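Local coordinates for protein mitochondrial enolase superfamily member 1 (Homo sapiens, PDB 4A35) that catalyses the magnesium-dependent dehydration of L-fuconate to 2-keto-3-deoxy-L-fuconate, a step in the breakdown of L-fucose, at residues P273-E278 with G301-E306; K221-A226 with M249-Q254. One frame throughout, in Å; residues are numbered along the deposited sequence.

Contact 1 (P273-E278 with G301-E306); sequences PLWIEE and GIATGE. With MG (magnesium ion), chain B.
Glu277, at the end of strand 275-277, and Glu306, just beyond strand 301-304, reach one magnesium ion from two neighbouring parallel strands in the barrel domain of this enolase-superfamily enzyme. Four backbone hydrogen bonds define the pairing: Gly301 N to Leu274 O, Ile276 N to Gly301 O, Ala303 N to Ile276 O and Glu278 N to Ala303 O. Apolar contact occupies both faces. On the one bearing Glu277, Ala303 CB sits over the five-membered ring of Trp275, 3.6 Å from its centroid and 10° off the ring normal, a CH-pi contact. On the other, Ile276 CG2 meets Ile302 CD1 at 3.7 Å, the two side chains running side by side. Trp275 NE1 also donates to the anti lone pair of Glu277 OE1 (3.2 Å), an oxygen that Lys221 (salt bridge) and Gln327 also hold. An alanine in place of Trp275 would probably uncover the methyl of Ala303 and leave Glu277 OE1 without its indole donor. The extended chain of Glu277, its CG anti to the backbone N (chi1 176°), brings OE2 to 2.2 Å from magnesium. Glu306 OE1 binds magnesium at 2.1 Å, its carboxylate plane turned 69° from that of Glu277, and the two ligand oxygens, Glu277 OE2 and Glu306 OE1, stand 3.0 Å apart.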
loop_
_atom_site.group_PDB
_atom_site.type_symbol
_atom_site.label_atom_id
_atom_site.label_comp_id
_atom_site.label_asym_id
_atom_site.label_seq_id
_atom_site.Cartn_x
_atom_site.Cartn_y
_atom_site.Cartn_z
ATOM N N PRO A 273 -27.663 7.180 12.669
ATOM C CA PRO A 273 -26.546 7.747 11.873
ATOM C C PRO A 273 -26.815 7.696 10.350
ATOM O O PRO A 273 -27.389 6.717 9.865
ATOM C CB PRO A 273 -25.364 6.833 12.240
ATOM C CG PRO A 273 -25.970 5.536 12.615
ATOM C CD PRO A 273 -27.294 5.885 13.297
ATOM N N LEU A 274 -26.463 8.757 9.606
ATOM C CA LEU A 274 -26.594 8.698 8.126
ATOM C C LEU A 274 -25.657 7.617 7.529
ATOM O O LEU A 274 -26.015 6.827 6.620
ATOM C CB LEU A 274 -26.280 10.078 7.514
ATOM C CG LEU A 274 -26.177 10.095 5.963
ATOM C CD1 LEU A 274 -27.561 9.795 5.315
ATOM C CD2 LEU A 274 -25.648 11.429 5.472
ATOM N N TRP A 275 -24.426 7.577 8.047
ATOM C CA TRP A 275 -23.470 6.611 7.605
ATOM C C TRP A 275 -22.547 6.173 8.730
ATOM O O TRP A 275 -22.399 6.874 9.773
ATOM C CB TRP A 275 -22.618 7.131 6.415
ATOM C CG TRP A 275 -21.575 8.191 6.681
ATOM C CD1 TRP A 275 -20.449 8.074 7.454
ATOM C CD2 TRP A 275 -21.423 9.411 5.935
ATOM N NE1 TRP A 275 -19.666 9.217 7.330
ATOM C CE2 TRP A 275 -20.228 10.041 6.391
ATOM C CE3 TRP A 275 -22.201 10.049 4.932
ATOM C CZ2 TRP A 275 -19.773 11.261 5.861
ATOM C CZ3 TRP A 275 -21.762 11.267 4.428
ATOM C CH2 TRP A 275 -20.546 11.847 4.867
ATOM N N ILE A 276 -21.948 5.007 8.510
ATOM C CA ILE A 276 -20.825 4.490 9.310
ATOM C C ILE A 276 -19.610 4.519 8.382
ATOM O O ILE A 276 -19.614 3.887 7.297
ATOM C CB ILE A 276 -21.025 3.096 10.013
ATOM C CG1 ILE A 276 -19.665 2.725 10.719
ATOM C CG2 ILE A 276 -21.388 1.966 9.004
ATOM C CD1 ILE A 276 -19.271 3.663 11.999
ATOM N N GLU A 277 -18.604 5.287 8.794
ATOM C CA GLU A 277 -17.409 5.483 7.994
ATOM C C GLU A 277 -16.282 4.520 8.464
ATOM O O GLU A 277 -16.061 4.345 9.672
ATOM C CB GLU A 277 -16.995 6.954 8.107
ATOM C CG GLU A 277 -15.689 7.317 7.396
ATOM C CD GLU A 277 -15.459 8.825 7.467
ATOM O OE1 GLU A 277 -16.473 9.554 7.566
ATOM O OE2 GLU A 277 -14.300 9.283 7.296
ATOM N N GLU A 278 -15.519 3.961 7.479
ATOM C CA GLU A 278 -14.423 3.032 7.695
ATOM C C GLU A 278 -14.747 1.976 8.777
ATOM O O GLU A 278 -14.023 1.870 9.779
ATOM C CB GLU A 278 -13.133 3.785 8.043
ATOM C CG GLU A 278 -12.586 4.583 6.879
ATOM C CD GLU A 278 -11.087 4.691 7.032
ATOM O OE1 GLU A 278 -10.642 5.403 7.972
ATOM O OE2 GLU A 278 -10.360 4.057 6.234
ATOM N N GLY A 301 -25.978 3.803 5.803
ATOM C CA GLY A 301 -25.128 3.613 4.626
ATOM C C GLY A 301 -23.699 3.409 5.090
ATOM O O GLY A 301 -23.335 3.781 6.224
ATOM N N ILE A 302 -22.866 2.902 4.178
ATOM C CA ILE A 302 -21.437 2.701 4.481
ATOM C C ILE A 302 -20.673 3.748 3.707
ATOM O O ILE A 302 -20.966 3.985 2.528
ATOM C CB ILE A 302 -20.993 1.235 4.123
ATOM C CG1 ILE A 302 -21.317 0.251 5.300
ATOM C CG2 ILE A 302 -19.438 1.147 3.746
ATOM C CD1 ILE A 302 -22.728 0.267 6.021
ATOM N N ALA A 303 -19.716 4.397 4.378
ATOM C CA ALA A 303 -18.805 5.385 3.786
ATOM C C ALA A 303 -17.354 4.893 3.942
ATOM O O ALA A 303 -16.982 4.404 5.011
ATOM C CB ALA A 303 -18.948 6.757 4.488
ATOM N N THR A 304 -16.521 5.060 2.912
ATOM C CA THR A 304 -15.104 4.742 3.116
ATOM C C THR A 304 -14.310 5.448 2.052
ATOM O O THR A 304 -14.891 5.947 1.068
ATOM C CB THR A 304 -14.813 3.182 3.167
ATOM O OG1 THR A 304 -13.417 3.001 3.568
ATOM C CG2 THR A 304 -15.009 2.499 1.773
ATOM N N GLY A 305 -12.989 5.475 2.252
ATOM C CA GLY A 305 -12.105 5.996 1.230
ATOM C C GLY A 305 -10.930 6.847 1.645
ATOM O O GLY A 305 -10.000 6.967 0.850
ATOM N N GLU A 306 -10.977 7.502 2.818
ATOM C CA GLU A 306 -9.870 8.396 3.166
ATOM C C GLU A 306 -8.469 7.716 3.139
ATOM O O GLU A 306 -7.513 8.430 2.860
ATOM C CB GLU A 306 -10.072 9.038 4.543
ATOM C CG GLU A 306 -9.809 8.109 5.698
ATOM C CD GLU A 306 -10.153 8.778 7.001
ATOM O OE1 GLU A 306 -11.295 9.273 7.101
ATOM O OE2 GLU A 306 -9.282 8.859 7.890
HETATM MG MG MG B . -12.626 9.268 8.679
HETATM O O HOH W 1 -12.999 7.450 4.848
HETATM O O HOH W 2 -10.511 4.406 3.618
HETATM O O HOH W 3 -11.961 1.629 5.624
HETATM O O HOH W 4 -8.435 6.333 9.137
HETATM O O HOH W 5 -12.279 7.369 8.935
HETATM O O HOH W 6 -10.662 9.759 9.993
HETATM O O HOH W 7 -12.481 11.219 8.835
#

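Contact 2 (K221-A226 with M249-Q254); sequences KVKVGA and MMDANQ. With MG (magnesium ion), chain B.
Asp251 OD2 binds magnesium at 2.2 Å and also accepts a salt-bridging hydrogen bond from Lys223 NZ at 2.7 Å. NZ meets this oxygen from above the carboxylate plane, 55° out of it, while the two side chains lie alongside one another. Lys223 is probably the proton donor/acceptor, as in related enzymes, and its bend at chi2 (-62°) carries the chain past Asn253, whose OD1 lies 3.2 Å from Lys223 CD. Metal-bound water 7 accepts from Lys221 NZ, which is also held by Tyr191 and Glu387. The other carboxylate oxygen, Asp251 OD1, accepts hydrogen bonds from metal-bound water 5 and from Asn253 N, the latter closing an Asx turn that fixes the carboxylate's rotation. Behind this shell, strands 221-223 and 249-251 are parallel neighbours of the enolase-type barrel, their axes 28° apart. Val222 N donates to Met249 O, Asp251 N to Val222 O and Val224 N to Asp251 O, setting Lys221, Lys223 and Asp251 on the metal-facing side. On the reverse face Val222 CG1 packs on Met250 CG at 3.7 Å, against helix 228-242, with helix 258-268 also reaching Met250. Farther along, water 8 lies within hydrogen-bonding distance of Val224 O and, at 2.7 Å, of Asn253 OD1.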
loop_
_atom_site.group_PDB
_atom_site.type_symbol
_atom_site.label_atom_id
_atom_site.label_comp_id
_atom_site.label_asym_id
_atom_site.label_seq_id
_atom_site.Cartn_x
_atom_site.Cartn_y
_atom_site.Cartn_z
ATOM N N LYS A 221 -20.131 14.904 12.630
ATOM C CA LYS A 221 -19.526 13.589 12.676
ATOM C C LYS A 221 -19.106 13.302 14.098
ATOM O O LYS A 221 -18.785 14.220 14.862
ATOM C CB LYS A 221 -18.328 13.436 11.699
ATOM C CG LYS A 221 -17.904 11.968 11.540
ATOM C CD LYS A 221 -17.402 11.619 10.133
ATOM C CE LYS A 221 -15.952 11.967 10.096
ATOM N NZ LYS A 221 -15.400 11.814 8.722
ATOM N N VAL A 222 -19.101 12.014 14.454
ATOM C CA VAL A 222 -18.643 11.542 15.765
ATOM C C VAL A 222 -17.770 10.297 15.571
ATOM O O VAL A 222 -18.127 9.389 14.815
ATOM C CB VAL A 222 -19.851 11.276 16.736
ATOM C CG1 VAL A 222 -20.812 10.228 16.151
ATOM C CG2 VAL A 222 -19.375 10.831 18.114
ATOM N N LYS A 223 -16.632 10.250 16.269
ATOM C CA LYS A 223 -15.758 9.082 16.249
ATOM C C LYS A 223 -16.289 8.043 17.204
ATOM O O LYS A 223 -16.681 8.366 18.343
ATOM C CB LYS A 223 -14.313 9.447 16.658
ATOM C CG LYS A 223 -13.629 10.470 15.769
ATOM C CD LYS A 223 -13.491 9.958 14.317
ATOM C CE LYS A 223 -13.172 11.137 13.429
ATOM N NZ LYS A 223 -12.424 10.729 12.211
ATOM N N VAL A 224 -16.205 6.789 16.772
ATOM C CA VAL A 224 -16.648 5.604 17.528
ATOM C C VAL A 224 -15.637 4.468 17.359
ATOM O O VAL A 224 -14.691 4.592 16.552
ATOM C CB VAL A 224 -18.084 5.146 17.064
ATOM C CG1 VAL A 224 -19.139 6.267 17.264
ATOM C CG2 VAL A 224 -18.073 4.628 15.613
ATOM N N GLY A 225 -15.856 3.364 18.079
ATOM C CA GLY A 225 -15.123 2.127 17.853
ATOM C C GLY A 225 -14.087 1.606 18.817
ATOM O O GLY A 225 -13.541 0.539 18.555
ATOM N N ALA A 226 -13.772 2.342 19.898
ATOM C CA ALA A 226 -12.801 1.862 20.892
ATOM C C ALA A 226 -13.537 1.268 22.077
ATOM O O ALA A 226 -13.070 0.295 22.682
ATOM C CB ALA A 226 -11.900 3.016 21.359
ATOM N N MET A 249 -23.140 11.606 11.522
ATOM C CA MET A 249 -22.336 10.576 10.870
ATOM C C MET A 249 -21.396 9.955 11.901
ATOM O O MET A 249 -20.874 10.672 12.751
ATOM C CB MET A 249 -21.515 11.127 9.680
ATOM C CG MET A 249 -22.364 11.795 8.666
ATOM S SD MET A 249 -22.299 13.615 8.880
ATOM C CE MET A 249 -22.236 14.013 7.187
ATOM N N MET A 250 -21.165 8.664 11.805
ATOM C CA MET A 250 -20.218 7.951 12.695
ATOM C C MET A 250 -18.977 7.511 11.918
ATOM O O MET A 250 -19.080 7.165 10.721
ATOM C CB MET A 250 -20.901 6.756 13.369
ATOM C CG MET A 250 -22.023 7.206 14.331
ATOM S SD MET A 250 -22.922 5.733 14.837
ATOM C CE MET A 250 -24.250 6.445 15.878
ATOM N N ASP A 251 -17.832 7.415 12.617
ATOM C CA ASP A 251 -16.564 7.071 11.971
ATOM C C ASP A 251 -15.781 6.146 12.899
ATOM O O ASP A 251 -15.439 6.540 14.015
ATOM C CB ASP A 251 -15.780 8.374 11.662
ATOM C CG ASP A 251 -14.485 8.139 10.875
ATOM O OD1 ASP A 251 -14.090 6.963 10.707
ATOM O OD2 ASP A 251 -13.835 9.136 10.476
ATOM N N ALA A 252 -15.607 4.888 12.488
ATOM C CA ALA A 252 -14.927 3.868 13.296
ATOM C C ALA A 252 -13.434 3.790 12.992
ATOM O O ALA A 252 -12.770 2.987 13.658
ATOM C CB ALA A 252 -15.567 2.501 13.078
ATOM N N ASN A 253 -12.918 4.553 11.976
ATOM C CA ASN A 253 -11.452 4.529 11.665
ATOM C C ASN A 253 -10.857 3.092 11.641
ATOM O O ASN A 253 -9.754 2.826 12.212
ATOM C CB ASN A 253 -10.673 5.388 12.706
ATOM C CG ASN A 253 -10.955 6.860 12.520
ATOM O OD1 ASN A 253 -11.827 7.414 13.185
ATOM N ND2 ASN A 253 -10.372 7.465 11.488
ATOM N N GLN A 254 -11.579 2.154 10.927
ATOM C CA GLN A 254 -11.092 0.796 10.606
ATOM C C GLN A 254 -11.007 -0.146 11.800
ATOM O O GLN A 254 -10.376 -1.185 11.689
ATOM C CB GLN A 254 -9.665 0.865 9.933
ATOM C CG GLN A 254 -9.554 1.959 8.861
ATOM C CD GLN A 254 -8.111 2.352 8.551
ATOM O OE1 GLN A 254 -7.150 1.883 9.183
ATOM N NE2 GLN A 254 -7.932 3.280 7.607
HETATM MG MG MG B . -12.626 9.268 8.679
HETATM O O HOH W 7 -12.481 11.219 8.835
HETATM O O HOH W 8 -12.762 6.524 15.522
HETATM O O HOH W 5 -12.279 7.369 8.935
HETATM O O HOH W 6 -10.662 9.759 9.993
#

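In the fold
From the N terminus, contact 2 comes first: 221-226 and 249-254 close a loop through helix 228-242, making one beta-alpha-beta unit. Contact 1 opens only afterwards, with 273-278 and 301-306 closing a second unit through helix 285-295. The loops therefore stand in series, neither nesting nor crossing, with helix 258-268 between them. Strand 247-251 is the sheet neighbour of strand 275-277, which places four successive strands edge to edge along the barrel wall. Probable hydrogen bonds from Glu277 N to Met250 O and from Gln254 N to Glu278 O, each 2.7 Å, join the units. Both contacts supply ligands to the same magnesium ion and share its three waters.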